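Local coordinates for tubulin-like protein CetZ (Methanosaeta thermophila, PDB 3ZID) that binds GTP, is a GTPase of the tubulin/FtsZ superfamily, and is probably involved in controlling cell shape in archaea, at residues V112-H126 and Y152-V166. Residues are numbered along the deposited sequence; the frame is centred on the assembly and turned at random.
Sequences VSGGTGSSFSPLMIH and YLQNAAFCLREMIEV. With GDP (guanosine-5'-diphosphate), chain C.
Two nearly parallel helices of the GTPase domain, 117-126 and 152-165, pack here with their axes 9.2 Å apart, and residues 112-114, just before the first helix, lie against the second and extend the contact to the nucleotide. Two polar links fasten them. S113 OG, turned away from its own carbonyl carbon (chi1 -72°), donates to Y152 O (2.9 Å), approaching from the opposite face of the carbonyl plane to A156 N, so one oxygen accepts both the helical bond and the loop. N155 ND2 gives an almost straight bond (166°) to S113 O; the acceptor lies in the plane of the amide, whereas the donor stands above the carbonyl plane, and a further bond from ND2 to A77 O helps fix the amide's rotation. Behind these links V112 fits into the helix surface: CG2 rests 3.6 Å from A156 CB, while CB lies against C159 SG. That sulfur, swung opposite its own amide nitrogen (chi1 177°), also reaches S118 CB. The ring of P122 crosses M163 at about a right angle, CG 4.0 Å from SD, and also touches E162, at OE1 (3.7 Å from CG) and at CB; the other carboxylate oxygen, OE2, forms salt bridges to K83 and R79. I125 CD1 meets M163 SD, and V166 CG2 closes the far end against H126 CB at 3.5 Å, where a water joins H126 ND1 to V166 O. The anchored loop offers its amides to GDP: G115 N and T116 N both donate to O3B, and G117 N reaches O1B at 2.8 Å. This is the glycine-rich phosphate-binding loop of the tubulin/FtsZ family, its GGGTGS-type signature appearing as SGGTGS, in a Rossmann-like nucleotide-binding domain.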
loop_
_atom_site.group_PDB
_atom_site.type_symbol
_atom_site.label_atom_id
_atom_site.label_comp_id
_atom_site.label_asym_id
_atom_site.label_seq_id
_atom_site.Cartn_x
_atom_site.Cartn_y
_atom_site.Cartn_z
ATOM N N VAL A 112 -0.393 -3.846 6.273
ATOM C CA VAL A 112 0.707 -4.634 6.758
ATOM C C VAL A 112 0.498 -5.031 8.215
ATOM O O VAL A 112 1.277 -5.807 8.735
ATOM C CB VAL A 112 2.054 -3.900 6.603
ATOM C CG1 VAL A 112 2.286 -3.568 5.147
ATOM C CG2 VAL A 112 2.084 -2.638 7.441
ATOM N N SER A 113 -0.557 -4.518 8.847
ATOM C CA SER A 113 -0.769 -4.635 10.300
ATOM C C SER A 113 -1.764 -5.695 10.770
ATOM O O SER A 113 -1.742 -6.098 11.930
ATOM C CB SER A 113 -1.176 -3.287 10.897
ATOM O OG SER A 113 -0.079 -2.398 10.928
ATOM N N GLY A 114 -2.645 -6.141 9.893
ATOM C CA GLY A 114 -3.605 -7.146 10.294
ATOM C C GLY A 114 -2.979 -8.537 10.269
ATOM O O GLY A 114 -1.758 -8.703 10.151
ATOM N N GLY A 115 -3.826 -9.547 10.374
ATOM C CA GLY A 115 -3.369 -10.923 10.406
ATOM C C GLY A 115 -3.499 -11.604 9.059
ATOM O O GLY A 115 -2.660 -12.415 8.678
ATOM N N THR A 116 -4.560 -11.277 8.332
ATOM C CA THR A 116 -4.815 -11.954 7.068
ATOM C C THR A 116 -4.030 -11.344 5.919
ATOM O O THR A 116 -3.201 -12.017 5.281
ATOM C CB THR A 116 -6.321 -12.011 6.721
ATOM O OG1 THR A 116 -7.005 -12.843 7.663
ATOM C CG2 THR A 116 -6.525 -12.571 5.323
ATOM N N GLY A 117 -4.303 -10.075 5.636
ATOM C CA GLY A 117 -3.635 -9.416 4.535
ATOM C C GLY A 117 -2.125 -9.488 4.634
ATOM O O GLY A 117 -1.438 -9.902 3.701
ATOM N N SER A 118 -1.611 -9.117 5.800
ATOM C CA SER A 118 -0.180 -8.965 5.983
ATOM C C SER A 118 0.592 -10.263 5.876
ATOM O O SER A 118 1.775 -10.227 5.570
ATOM C CB SER A 118 0.116 -8.311 7.329
ATOM O OG SER A 118 -0.067 -9.235 8.383
ATOM N N SER A 119 -0.068 -11.398 6.119
ATOM C CA SER A 119 0.601 -12.702 6.049
ATOM C C SER A 119 0.403 -13.396 4.710
ATOM O O SER A 119 1.345 -13.947 4.143
ATOM C CB SER A 119 0.160 -13.626 7.194
ATOM O OG SER A 119 -1.238 -13.846 7.188
ATOM N N PHE A 120 -0.826 -13.371 4.210
ATOM C CA PHE A 120 -1.142 -13.939 2.902
ATOM C C PHE A 120 -0.325 -13.274 1.802
ATOM O O PHE A 120 0.147 -13.927 0.882
ATOM C CB PHE A 120 -2.610 -13.687 2.552
ATOM C CG PHE A 120 -3.576 -14.696 3.103
ATOM C CD1 PHE A 120 -3.447 -15.196 4.398
ATOM C CD2 PHE A 120 -4.652 -15.114 2.322
ATOM C CE1 PHE A 120 -4.366 -16.121 4.893
ATOM C CE2 PHE A 120 -5.574 -16.030 2.795
ATOM C CZ PHE A 120 -5.433 -16.543 4.093
ATOM N N SER A 121 -0.217 -11.956 1.868
ATOM C CA SER A 121 0.248 -11.194 0.713
ATOM C C SER A 121 1.683 -11.501 0.290
ATOM O O SER A 121 1.932 -11.756 -0.884
ATOM C CB SER A 121 -0.010 -9.691 0.889
ATOM O OG SER A 121 -1.409 -9.440 0.973
ATOM N N PRO A 122 2.632 -11.493 1.238
ATOM C CA PRO A 122 3.984 -11.878 0.823
ATOM C C PRO A 122 4.038 -13.311 0.334
ATOM O O PRO A 122 4.804 -13.585 -0.594
ATOM C CB PRO A 122 4.806 -11.719 2.100
ATOM C CG PRO A 122 4.036 -10.711 2.910
ATOM C CD PRO A 122 2.603 -10.977 2.620
ATOM N N LEU A 123 3.246 -14.200 0.938
ATOM C CA LEU A 123 3.217 -15.603 0.518
ATOM C C LEU A 123 2.659 -15.739 -0.875
ATOM O O LEU A 123 3.189 -16.491 -1.705
ATOM C CB LEU A 123 2.381 -16.463 1.481
ATOM C CG LEU A 123 2.928 -16.527 2.906
ATOM C CD1 LEU A 123 2.155 -17.460 3.870
ATOM C CD2 LEU A 123 4.317 -16.960 2.774
ATOM N N MET A 124 1.586 -14.995 -1.127
ATOM C CA MET A 124 0.899 -15.023 -2.411
ATOM C C MET A 124 1.781 -14.436 -3.510
ATOM O O MET A 124 1.779 -14.904 -4.644
ATOM C CB MET A 124 -0.414 -14.244 -2.312
ATOM C CG MET A 124 -1.458 -14.638 -3.359
ATOM S SD MET A 124 -3.019 -13.764 -3.108
ATOM C CE MET A 124 -3.135 -13.833 -1.333
ATOM N N ILE A 125 2.535 -13.403 -3.180
ATOM C CA ILE A 125 3.402 -12.788 -4.181
ATOM C C ILE A 125 4.497 -13.784 -4.578
ATOM O O ILE A 125 4.826 -13.932 -5.764
ATOM C CB ILE A 125 4.000 -11.468 -3.658
ATOM C CG1 ILE A 125 2.900 -10.411 -3.567
ATOM C CG2 ILE A 125 5.161 -11.007 -4.528
ATOM C CD1 ILE A 125 3.266 -9.222 -2.696
ATOM N N HIS A 126 5.037 -14.487 -3.589
ATOM C CA HIS A 126 6.057 -15.481 -3.868
ATOM C C HIS A 126 5.566 -16.473 -4.909
ATOM O O HIS A 126 6.256 -16.780 -5.882
ATOM C CB HIS A 126 6.443 -16.249 -2.595
ATOM C CG HIS A 126 7.530 -17.262 -2.822
ATOM N ND1 HIS A 126 8.800 -16.910 -3.232
ATOM C CD2 HIS A 126 7.509 -18.615 -2.782
ATOM C CE1 HIS A 126 9.529 -18.001 -3.385
ATOM N NE2 HIS A 126 8.770 -19.047 -3.114
ATOM N N TYR A 152 -0.351 -4.318 16.096
ATOM C CA TYR A 152 -0.397 -3.690 14.789
ATOM C C TYR A 152 1.002 -3.230 14.358
ATOM O O TYR A 152 1.429 -3.477 13.217
ATOM C CB TYR A 152 -1.391 -2.531 14.812
ATOM C CG TYR A 152 -2.826 -2.987 14.642
ATOM C CD1 TYR A 152 -3.128 -4.318 14.355
ATOM C CD2 TYR A 152 -3.883 -2.101 14.808
ATOM C CE1 TYR A 152 -4.445 -4.745 14.203
ATOM C CE2 TYR A 152 -5.203 -2.518 14.663
ATOM C CZ TYR A 152 -5.475 -3.842 14.365
ATOM O OH TYR A 152 -6.784 -4.252 14.223
ATOM N N LEU A 153 1.723 -2.590 15.273
ATOM C CA LEU A 153 3.066 -2.111 14.957
ATOM C C LEU A 153 4.048 -3.248 14.714
ATOM O O LEU A 153 4.889 -3.172 13.820
ATOM C CB LEU A 153 3.594 -1.176 16.036
ATOM C CG LEU A 153 2.749 0.053 16.338
ATOM C CD1 LEU A 153 3.410 0.875 17.435
ATOM C CD2 LEU A 153 2.574 0.878 15.078
ATOM N N GLN A 154 3.943 -4.298 15.515
ATOM C CA GLN A 154 4.820 -5.449 15.367
ATOM C C GLN A 154 4.599 -6.182 14.070
ATOM O O GLN A 154 5.549 -6.560 13.398
ATOM C CB GLN A 154 4.619 -6.445 16.503
ATOM C CG GLN A 154 4.962 -5.969 17.879
ATOM C CD GLN A 154 4.709 -7.062 18.890
ATOM O OE1 GLN A 154 4.384 -8.194 18.517
ATOM N NE2 GLN A 154 4.827 -6.733 20.173
ATOM N N ASN A 155 3.330 -6.397 13.746
ATOM C CA ASN A 155 2.942 -7.054 12.519
ATOM C C ASN A 155 3.474 -6.265 11.337
ATOM O O ASN A 155 3.969 -6.839 10.361
ATOM C CB ASN A 155 1.418 -7.135 12.434
ATOM C CG ASN A 155 0.840 -8.222 13.313
ATOM O OD1 ASN A 155 1.567 -9.069 13.820
ATOM N ND2 ASN A 155 -0.485 -8.217 13.474
ATOM N N ALA A 156 3.340 -4.938 11.428
ATOM C CA ALA A 156 3.782 -4.045 10.355
ATOM C C ALA A 156 5.259 -4.234 10.054
ATOM O O ALA A 156 5.651 -4.437 8.909
ATOM C CB ALA A 156 3.504 -2.607 10.724
ATOM N N ALA A 157 6.069 -4.229 11.105
ATOM C CA ALA A 157 7.515 -4.348 10.957
ATOM C C ALA A 157 7.922 -5.633 10.266
ATOM O O ALA A 157 8.753 -5.613 9.354
ATOM C CB ALA A 157 8.208 -4.228 12.320
ATOM N N PHE A 158 7.356 -6.752 10.705
ATOM C CA PHE A 158 7.687 -8.039 10.091
ATOM C C PHE A 158 7.100 -8.237 8.698
ATOM O O PHE A 158 7.684 -8.940 7.859
ATOM C CB PHE A 158 7.302 -9.189 10.999
ATOM C CG PHE A 158 8.110 -9.230 12.254
ATOM C CD1 PHE A 158 9.471 -9.497 12.202
ATOM C CD2 PHE A 158 7.510 -9.027 13.475
ATOM C CE1 PHE A 158 10.224 -9.535 13.359
ATOM C CE2 PHE A 158 8.252 -9.079 14.639
ATOM C CZ PHE A 158 9.610 -9.337 14.579
ATOM N N CYS A 159 5.928 -7.664 8.468
ATOM C CA CYS A 159 5.316 -7.763 7.146
ATOM C C CYS A 159 6.156 -7.031 6.113
ATOM O O CYS A 159 6.433 -7.559 5.027
ATOM C CB CYS A 159 3.907 -7.182 7.152
ATOM S SG CYS A 159 3.150 -7.215 5.507
ATOM N N LEU A 160 6.554 -5.805 6.438
ATOM C CA LEU A 160 7.377 -5.016 5.517
ATOM C C LEU A 160 8.688 -5.732 5.176
ATOM O O LEU A 160 9.162 -5.688 4.029
ATOM C CB LEU A 160 7.641 -3.615 6.078
ATOM C CG LEU A 160 6.435 -2.666 6.049
ATOM C CD1 LEU A 160 6.679 -1.440 6.936
ATOM C CD2 LEU A 160 6.115 -2.255 4.598
ATOM N N ARG A 161 9.274 -6.394 6.175
ATOM C CA ARG A 161 10.470 -7.194 5.936
ATOM C C ARG A 161 10.226 -8.304 4.930
ATOM O O ARG A 161 11.001 -8.459 3.984
ATOM C CB ARG A 161 11.025 -7.778 7.240
ATOM C CG ARG A 161 11.745 -6.753 8.091
ATOM C CD ARG A 161 12.025 -7.256 9.507
ATOM N NE ARG A 161 12.984 -8.358 9.543
ATOM C CZ ARG A 161 13.572 -8.787 10.654
ATOM N NH1 ARG A 161 13.307 -8.195 11.807
ATOM N NH2 ARG A 161 14.431 -9.793 10.611
ATOM N N GLU A 162 9.150 -9.061 5.109
ATOM C CA GLU A 162 8.844 -10.132 4.163
ATOM C C GLU A 162 8.568 -9.646 2.744
ATOM O O GLU A 162 8.933 -10.326 1.785
ATOM C CB GLU A 162 7.667 -10.976 4.644
ATOM C CG GLU A 162 7.977 -11.841 5.836
ATOM C CD GLU A 162 6.738 -12.490 6.407
ATOM O OE1 GLU A 162 5.673 -12.423 5.755
ATOM O OE2 GLU A 162 6.837 -13.087 7.494
ATOM N N MET A 163 7.932 -8.479 2.621
ATOM C CA MET A 163 7.620 -7.879 1.318
ATOM C C MET A 163 8.888 -7.610 0.519
ATOM O O MET A 163 8.982 -7.953 -0.653
ATOM C CB MET A 163 6.866 -6.552 1.498
ATOM C CG MET A 163 5.360 -6.654 1.734
ATOM S SD MET A 163 4.470 -7.563 0.454
ATOM C CE MET A 163 2.813 -7.122 0.913
ATOM N N ILE A 164 9.860 -6.993 1.173
ATOM C CA ILE A 164 11.154 -6.737 0.571
ATOM C C ILE A 164 11.835 -8.047 0.202
ATOM O O ILE A 164 12.365 -8.203 -0.905
ATOM C CB ILE A 164 12.046 -5.960 1.546
ATOM C CG1 ILE A 164 11.471 -4.571 1.800
ATOM C CG2 ILE A 164 13.471 -5.857 1.027
ATOM C CD1 ILE A 164 12.167 -3.878 2.930
ATOM N N GLU A 165 11.793 -8.991 1.135
ATOM C CA GLU A 165 12.403 -10.304 0.961
ATOM C C GLU A 165 11.858 -11.066 -0.247
ATOM O O GLU A 165 12.578 -11.788 -0.918
ATOM C CB GLU A 165 12.227 -11.121 2.244
ATOM C CG GLU A 165 13.131 -10.635 3.372
ATOM C CD GLU A 165 13.078 -11.507 4.620
ATOM O OE1 GLU A 165 12.061 -12.208 4.827
ATOM O OE2 GLU A 165 14.056 -11.472 5.403
ATOM N N VAL A 166 10.578 -10.908 -0.528
ATOM C CA VAL A 166 9.961 -11.699 -1.583
ATOM C C VAL A 166 10.266 -11.124 -2.980
ATOM O O VAL A 166 9.946 -11.734 -4.003
ATOM C CB VAL A 166 8.439 -11.842 -1.338
ATOM C CG1 VAL A 166 7.713 -10.577 -1.764
ATOM C CG2 VAL A 166 7.888 -13.058 -2.050
HETATM P PB GDP C . -6.824 -8.231 8.273
HETATM O O1B GDP C . -5.790 -8.272 7.161
HETATM O O2B GDP C . -8.217 -8.365 7.688
HETATM O O3B GDP C . -6.539 -9.374 9.232
HETATM O O3A GDP C . -6.666 -6.869 9.105
HETATM P PA GDP C . -6.916 -5.417 8.467
HETATM O O1A GDP C . -8.170 -4.815 8.997
HETATM O O2A GDP C . -6.863 -5.403 6.955
HETATM O "O5'" GDP C . -5.617 -4.678 9.011
HETATM C "C5'" GDP C . -5.763 -3.673 10.002
HETATM C "C4'" GDP C . -4.948 -2.466 9.558
HETATM O "O4'" GDP C . -5.535 -1.956 8.359
HETATM C "C3'" GDP C . -5.058 -1.388 10.601
HETATM O "O3'" GDP C . -3.881 -0.592 10.487
HETATM C "C2'" GDP C . -6.266 -0.618 10.143
HETATM O "O2'" GDP C . -6.172 0.731 10.589
HETATM C "C1'" GDP C . -6.130 -0.684 8.635
HETATM N N9 GDP C . -7.392 -0.682 7.893
HETATM C C8 GDP C . -8.448 -1.500 8.071
HETATM N N7 GDP C . -9.407 -1.239 7.150
HETATM C C5 GDP C . -8.946 -0.237 6.374
HETATM C C6 GDP C . -9.433 0.509 5.210
HETATM O O6 GDP C . -10.557 0.278 4.746
HETATM N N1 GDP C . -8.644 1.449 4.692
HETATM C C2 GDP C . -7.433 1.730 5.190
HETATM N N2 GDP C . -6.712 2.708 4.602
HETATM N N3 GDP C . -6.898 1.091 6.260
HETATM C C4 GDP C . -7.609 0.112 6.861
HETATM O O HOH W 1 10.206 -14.738 -4.090
#